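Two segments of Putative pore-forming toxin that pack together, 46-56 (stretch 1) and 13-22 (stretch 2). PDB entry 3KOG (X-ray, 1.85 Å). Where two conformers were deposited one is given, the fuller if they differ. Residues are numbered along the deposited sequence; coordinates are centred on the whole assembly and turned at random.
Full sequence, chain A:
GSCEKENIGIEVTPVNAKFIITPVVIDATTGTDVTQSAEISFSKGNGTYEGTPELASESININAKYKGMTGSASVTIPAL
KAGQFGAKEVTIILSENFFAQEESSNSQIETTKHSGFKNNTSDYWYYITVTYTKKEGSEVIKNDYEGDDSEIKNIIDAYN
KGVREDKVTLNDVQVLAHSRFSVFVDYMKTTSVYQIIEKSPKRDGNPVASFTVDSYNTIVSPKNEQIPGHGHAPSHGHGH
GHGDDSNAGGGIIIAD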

ATOM      1  N   ASN A  46       8.255  -1.081  11.710  1.00  7.75           N
ATOM      2  CA  ASN A  46       7.126  -0.674  12.527  1.00  8.52           C
ATOM      3  C   ASN A  46       5.929  -0.262  11.677  1.00 10.12           C
ATOM      4  O   ASN A  46       5.028   0.410  12.168  1.00 10.09           O
ATOM      5  CB  ASN A  46       7.537   0.475  13.471  1.00  9.30           C
ATOM      6  CG  ASN A  46       7.918   1.812  12.674  1.00 10.53           C
ATOM      7  OD1 ASN A  46       7.680   1.910  11.437  1.00  9.89           O
ATOM      8  ND2 ASN A  46       8.444   2.811  13.386  1.00  7.12           N
ATOM      9  N   GLY A  47       5.901  -0.667  10.403  1.00  8.49           N
ATOM     10  CA  GLY A  47       4.813  -0.242   9.519  1.00  8.36           C
ATOM     11  C   GLY A  47       5.161   0.919   8.602  1.00  9.37           C
ATOM     12  O   GLY A  47       4.506   1.111   7.570  1.00 10.65           O
ATOM     13  N   THR A  48       6.152   1.720   8.962  1.00 10.13           N
ATOM     14  CA  THR A  48       6.633   2.829   8.144  1.00 10.10           C
ATOM     15  C   THR A  48       8.084   2.551   7.684  1.00 11.01           C
ATOM     16  O   THR A  48       9.005   2.267   8.501  1.00 11.54           O
ATOM     17  CB  THR A  48       6.601   4.170   8.937  1.00 10.96           C
ATOM     18  OG1 THR A  48       5.266   4.398   9.275  1.00  9.62           O
ATOM     19  CG2 THR A  48       7.138   5.336   8.056  1.00 10.98           C
ATOM     20  N   TYR A  49       8.272   2.541   6.373  1.00 10.62           N
ATOM     21  CA  TYR A  49       9.519   2.104   5.729  1.00 10.07           C
ATOM     22  C   TYR A  49      10.070   3.243   4.914  1.00 12.74           C
ATOM     23  O   TYR A  49       9.348   3.862   4.119  1.00 12.18           O
ATOM     24  CB  TYR A  49       9.290   0.855   4.879  1.00 10.02           C
ATOM     25  CG  TYR A  49       8.792  -0.224   5.748  1.00  9.19           C
ATOM     26  CD1 TYR A  49       7.454  -0.309   6.034  1.00  8.40           C
ATOM     27  CD2 TYR A  49       9.670  -1.141   6.363  1.00  8.85           C
ATOM     28  CE1 TYR A  49       6.941  -1.276   6.913  1.00  8.75           C
ATOM     29  CE2 TYR A  49       9.185  -2.084   7.273  1.00  7.02           C
ATOM     30  CZ  TYR A  49       7.813  -2.162   7.539  1.00  6.95           C
ATOM     31  OH  TYR A  49       7.288  -3.039   8.429  1.00 10.09           O
ATOM     32  N   GLU A  50      11.363   3.525   5.088  0.55 11.82           N
ATOM     33  CA  GLU A  50      11.967   4.754   4.573  0.55 12.97           C
ATOM     34  C   GLU A  50      13.255   4.368   3.820  0.55 12.93           C
ATOM     35  O   GLU A  50      14.083   3.609   4.340  0.55 13.81           O
ATOM     36  CB  GLU A  50      12.254   5.731   5.722  0.55 13.77           C
ATOM     37  CG  GLU A  50      12.830   7.096   5.296  0.55 14.27           C
ATOM     38  CD  GLU A  50      12.927   8.099   6.460  0.55 17.50           C
ATOM     39  OE1 GLU A  50      12.548   7.736   7.618  0.55 17.67           O
ATOM     40  OE2 GLU A  50      13.370   9.249   6.196  0.55 15.44           O
ATOM     41  N   GLY A  51      13.402   4.864   2.592  1.00 12.91           N
ATOM     42  CA  GLY A  51      14.548   4.556   1.776  1.00 11.79           C
ATOM     43  C   GLY A  51      15.797   5.290   2.234  1.00 11.23           C
ATOM     44  O   GLY A  51      15.769   6.062   3.229  1.00 11.70           O
ATOM     45  N   THR A  52      16.865   5.079   1.489  1.00  9.04           N
ATOM     46  CA  THR A  52      18.180   5.654   1.820  1.00  9.36           C
ATOM     47  C   THR A  52      18.954   6.282   0.669  1.00  8.89           C
ATOM     48  O   THR A  52      20.173   6.199   0.645  1.00  7.94           O
ATOM     49  CB  THR A  52      19.041   4.574   2.481  1.00  9.50           C
ATOM     50  OG1 THR A  52      19.199   3.509   1.567  1.00 12.59           O
ATOM     51  CG2 THR A  52      18.394   4.076   3.809  1.00  7.88           C
ATOM     52  N   PRO A  53      18.265   6.999  -0.250  1.00  8.90           N
ATOM     53  CA  PRO A  53      16.878   7.454  -0.282  1.00  9.09           C
ATOM     54  C   PRO A  53      15.939   6.462  -0.992  1.00  9.26           C
ATOM     55  O   PRO A  53      14.732   6.592  -0.876  1.00  9.27           O
ATOM     56  CB  PRO A  53      16.989   8.725  -1.112  1.00  9.74           C
ATOM     57  CG  PRO A  53      18.064   8.456  -2.055  1.00  9.54           C
ATOM     58  CD  PRO A  53      19.059   7.644  -1.313  1.00  8.87           C
ATOM     59  N   GLU A  54      16.497   5.529  -1.754  1.00  8.89           N
ATOM     60  CA  GLU A  54      15.707   4.503  -2.443  1.00 10.20           C
ATOM     61  C   GLU A  54      15.314   3.381  -1.495  1.00  9.89           C
ATOM     62  O   GLU A  54      16.032   3.048  -0.579  1.00 10.02           O
ATOM     63  CB  GLU A  54      16.437   3.922  -3.679  1.00  9.50           C
ATOM     64  CG  GLU A  54      16.753   5.015  -4.668  1.00 15.83           C
ATOM     65  CD  GLU A  54      17.083   4.537  -6.080  1.00 22.73           C
ATOM     66  OE1 GLU A  54      17.380   3.342  -6.293  1.00 32.39           O
ATOM     67  OE2 GLU A  54      17.061   5.385  -6.988  1.00 23.37           O
ATOM     68  N   LEU A  55      14.098   2.882  -1.682  1.00  9.83           N
ATOM     69  CA  LEU A  55      13.620   1.731  -0.944  1.00  9.92           C
ATOM     70  C   LEU A  55      13.600   0.526  -1.859  1.00 10.75           C
ATOM     71  O   LEU A  55      12.980   0.582  -2.927  1.00  8.52           O
ATOM     72  CB  LEU A  55      12.210   2.021  -0.518  1.00 10.75           C
ATOM     73  CG  LEU A  55      11.593   1.273   0.608  1.00 15.04           C
ATOM     74  CD1 LEU A  55      12.412   1.262   1.909  1.00 13.30           C
ATOM     75  CD2 LEU A  55      10.187   1.958   0.867  1.00 19.03           C
ATOM     76  N   ALA A  56      14.209  -0.582  -1.407  1.00  9.64           N
ATOM     77  CA  ALA A  56      14.206  -1.819  -2.215  1.00 10.23           C
ATOM     78  C   ALA A  56      12.895  -2.504  -2.014  1.00  9.39           C
ATOM     79  O   ALA A  56      12.352  -2.425  -0.920  1.00  9.96           O
ATOM     80  CB  ALA A  56      15.328  -2.759  -1.749  1.00 10.27           C
TER
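Stretch 2 13-22: TPVNAKFIIT

Stretch 2 lies alongside stretch 1 as an antiparallel neighbour: strand 18-22 runs at 163° to strand 48-50, the axes approaching to 4.7 Å. The register pairs Thr-48 with Ile-20, Tyr-49 with Phe-19 and Glu-50 with Lys-18. Tyr-49 and Phe-19 form the hydrogen-bonded pair, Tyr-49 N to Phe-19 O and Phe-19 N to Tyr-49 O both 2.8 Å. The ladder continues beyond it with Ile-21 N giving to Gly-47 O and Gly-51 N giving to Ala-17 O, again 2.8 Å each. Between these rungs the chains draw closer, and CA-H...O contacts fill in, such as Lys-18 CA to Tyr-49 O at 3.2 Å.

The side chains alternate between two faces. On the more open one, Thr-48 (chi1 m) sets its OG1 3.9 Å from Ile-20 CG1 and its CG2 4.0 Å from Lys-18 CD. Lys-18 leaves the backbone with chi1 and chi2 both t, an extended start that carries its methylenes past the threonine; chi3 then turns to m. Glu-50 is also t, t, and this reach brings Glu-50 OE2 to Asn-16 ND2 at 2.8 Å, nearly linear at 174°. Asn-16, chi1 m, points toward stretch 1, and its amide is oriented to present ND2 to the carboxylate while Asn-16 OD1 lies 3.3 Å from Pro-53 CA.

The other face is buried and carries Tyr-49 and Phe-19. Tyr-49, with chi1 m and chi2 84°, brings CE1 to 3.7 Å from Ile-21 CD1, a diagonal contact rather than one within its own pair. Tyr-49 OH receives a weak hydrogen bond from Gly-47 N at 3.4 Å. Phe-19 takes t, and its ring leads away from stretch 1, while Phe-19 CB meets Leu-55 CD2 at 3.9 Å. Leu-55 (t, p) also sets CB 4.2 Å from Ala-17 CB.

Glycines flank the short strand. The backbone angles of Gly-47, 99/-23, by themselves call for glycine; at Gly-51 a CB would clash with Pro-53 O, 2.1 Å away. Pro-53 O is already engaged, accepting a hydrogen bond from Ala-17 N at 2.8 Å. Past Gly-51 the chain turns through the cis peptide before Pro-53, with Thr-52 N bonded to Glu-54 O at 3.0 Å, and the proline ring packs Pro-53 CG against Pro-14 CG at 3.5 Å. The rule to read here is that backbone bonds hold the register, while a turn beyond the strand supplies one more acceptor, Pro-53 O, and an apolar contact with Pro-14.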

ATOM      1  N   THR A  13      21.133  16.441   0.607  1.00 35.03           N
ATOM      2  CA  THR A  13      20.595  15.160   1.193  1.00 34.68           C
ATOM      3  C   THR A  13      19.206  14.830   0.627  1.00 33.52           C
ATOM      4  O   THR A  13      18.208  15.517   0.979  1.00 33.59           O
ATOM      5  CB  THR A  13      20.514  15.200   2.750  1.00 35.27           C
ATOM      6  OG1 THR A  13      21.847  15.131   3.298  1.00 37.18           O
ATOM      7  CG2 THR A  13      19.644  14.038   3.308  1.00 35.02           C
ATOM      8  N   PRO A  14      19.126  13.746  -0.202  1.00 30.99           N
ATOM      9  CA  PRO A  14      17.921  13.434  -0.973  1.00 28.45           C
ATOM     10  C   PRO A  14      16.749  13.130  -0.052  1.00 26.58           C
ATOM     11  O   PRO A  14      16.947  12.785   1.131  1.00 27.28           O
ATOM     12  CB  PRO A  14      18.336  12.217  -1.805  1.00 28.64           C
ATOM     13  CG  PRO A  14      19.387  11.523  -0.941  1.00 29.00           C
ATOM     14  CD  PRO A  14      20.115  12.638  -0.241  1.00 30.90           C
ATOM     15  N   VAL A  15      15.543  13.326  -0.567  1.00 23.49           N
ATOM     16  CA  VAL A  15      14.368  13.016   0.169  1.00 21.50           C
ATOM     17  C   VAL A  15      14.167  11.502   0.049  1.00 18.32           C
ATOM     18  O   VAL A  15      14.087  10.962  -1.039  1.00 17.37           O
ATOM     19  CB  VAL A  15      13.140  13.725  -0.388  1.00 21.40           C
ATOM     20  CG1 VAL A  15      11.919  13.375   0.482  1.00 24.58           C
ATOM     21  CG2 VAL A  15      13.365  15.247  -0.462  1.00 24.61           C
ATOM     22  N   ASN A  16      14.115  10.845   1.185  1.00 17.27           N
ATOM     23  CA  ASN A  16      13.895   9.408   1.226  1.00 16.55           C
ATOM     24  C   ASN A  16      12.505   9.017   0.718  1.00 15.21           C
ATOM     25  O   ASN A  16      11.508   9.700   1.027  1.00 16.18           O
ATOM     26  CB  ASN A  16      14.070   8.935   2.638  1.00 16.26           C
ATOM     27  CG  ASN A  16      15.470   9.208   3.173  1.00 17.32           C
ATOM     28  OD1 ASN A  16      16.441   9.291   2.415  1.00 16.36           O
ATOM     29  ND2 ASN A  16      15.571   9.337   4.494  1.00 17.54           N
ATOM     30  N   ALA A  17      12.423   7.906  -0.010  1.00 12.98           N
ATOM     31  CA  ALA A  17      11.149   7.290  -0.332  1.00 10.51           C
ATOM     32  C   ALA A  17      10.515   6.813   0.963  1.00 10.73           C
ATOM     33  O   ALA A  17      11.200   6.547   1.951  1.00 12.02           O
ATOM     34  CB  ALA A  17      11.328   6.063  -1.276  1.00  9.71           C
ATOM     35  N   LYS A  18       9.209   6.672   0.956  1.00 11.18           N
ATOM     36  CA  LYS A  18       8.484   6.217   2.157  1.00 11.03           C
ATOM     37  C   LYS A  18       7.311   5.411   1.780  1.00 10.38           C
ATOM     38  O   LYS A  18       6.606   5.729   0.833  1.00  9.39           O
ATOM     39  CB  LYS A  18       8.105   7.376   3.044  1.00 12.11           C
ATOM     40  CG  LYS A  18       7.371   6.944   4.331  1.00 16.56           C
ATOM     41  CD  LYS A  18       6.952   8.160   5.182  1.00 21.67           C
ATOM     42  CE  LYS A  18       8.103   8.805   5.928  1.00 24.30           C
ATOM     43  NZ  LYS A  18       7.424   9.884   6.775  1.00 25.54           N
ATOM     44  N   PHE A  19       7.066   4.341   2.554  1.00  9.23           N
ATOM     45  CA  PHE A  19       5.956   3.454   2.303  1.00  8.49           C
ATOM     46  C   PHE A  19       5.376   3.013   3.636  1.00  9.02           C
ATOM     47  O   PHE A  19       6.151   2.657   4.538  1.00  9.93           O
ATOM     48  CB  PHE A  19       6.372   2.261   1.474  1.00  8.11           C
ATOM     49  CG  PHE A  19       5.201   1.521   0.875  1.00  7.09           C
ATOM     50  CD1 PHE A  19       4.650   1.942  -0.321  1.00  8.70           C
ATOM     51  CD2 PHE A  19       4.681   0.433   1.505  1.00  8.91           C
ATOM     52  CE1 PHE A  19       3.592   1.299  -0.867  1.00 10.54           C
ATOM     53  CE2 PHE A  19       3.597  -0.245   0.977  1.00 12.66           C
ATOM     54  CZ  PHE A  19       3.048   0.221  -0.248  1.00 11.61           C
ATOM     55  N   ILE A  20       4.050   3.148   3.775  1.00  8.82           N
ATOM     56  CA  ILE A  20       3.324   2.776   5.002  1.00  9.65           C
ATOM     57  C   ILE A  20       2.426   1.594   4.777  1.00  9.24           C
ATOM     58  O   ILE A  20       1.600   1.583   3.868  1.00  9.06           O
ATOM     59  CB  ILE A  20       2.548   3.975   5.543  1.00 10.83           C
ATOM     60  CG1 ILE A  20       3.542   5.120   5.864  1.00 10.40           C
ATOM     61  CG2 ILE A  20       1.738   3.609   6.806  1.00 10.18           C
ATOM     62  CD1 ILE A  20       2.844   6.479   6.136  1.00 17.19           C
ATOM     63  N   ILE A  21       2.591   0.579   5.612  1.00  7.15           N
ATOM     64  CA  ILE A  21       1.732  -0.564   5.636  1.00  7.83           C
ATOM     65  C   ILE A  21       0.797  -0.508   6.836  1.00  8.84           C
ATOM     66  O   ILE A  21       1.244  -0.350   8.009  1.00  7.95           O
ATOM     67  CB  ILE A  21       2.591  -1.892   5.764  1.00  8.05           C
ATOM     68  CG1 ILE A  21       3.443  -2.137   4.510  1.00 11.94           C
ATOM     69  CG2 ILE A  21       1.612  -3.133   6.039  1.00  8.35           C
ATOM     70  CD1 ILE A  21       4.615  -3.163   4.757  1.00 13.80           C
ATOM     71  N   THR A  22      -0.488  -0.610   6.573  1.00  8.61           N
ATOM     72  CA  THR A  22      -1.505  -0.542   7.615  1.00  8.06           C
ATOM     73  C   THR A  22      -2.259  -1.869   7.744  1.00  9.34           C
ATOM     74  O   THR A  22      -3.120  -2.194   6.935  1.00  9.53           O
ATOM     75  CB  THR A  22      -2.496   0.624   7.359  1.00  8.58           C
ATOM     76  OG1 THR A  22      -1.770   1.874   7.284  1.00  7.60           O
ATOM     77  CG2 THR A  22      -3.537   0.707   8.459  1.00  8.10           C
TER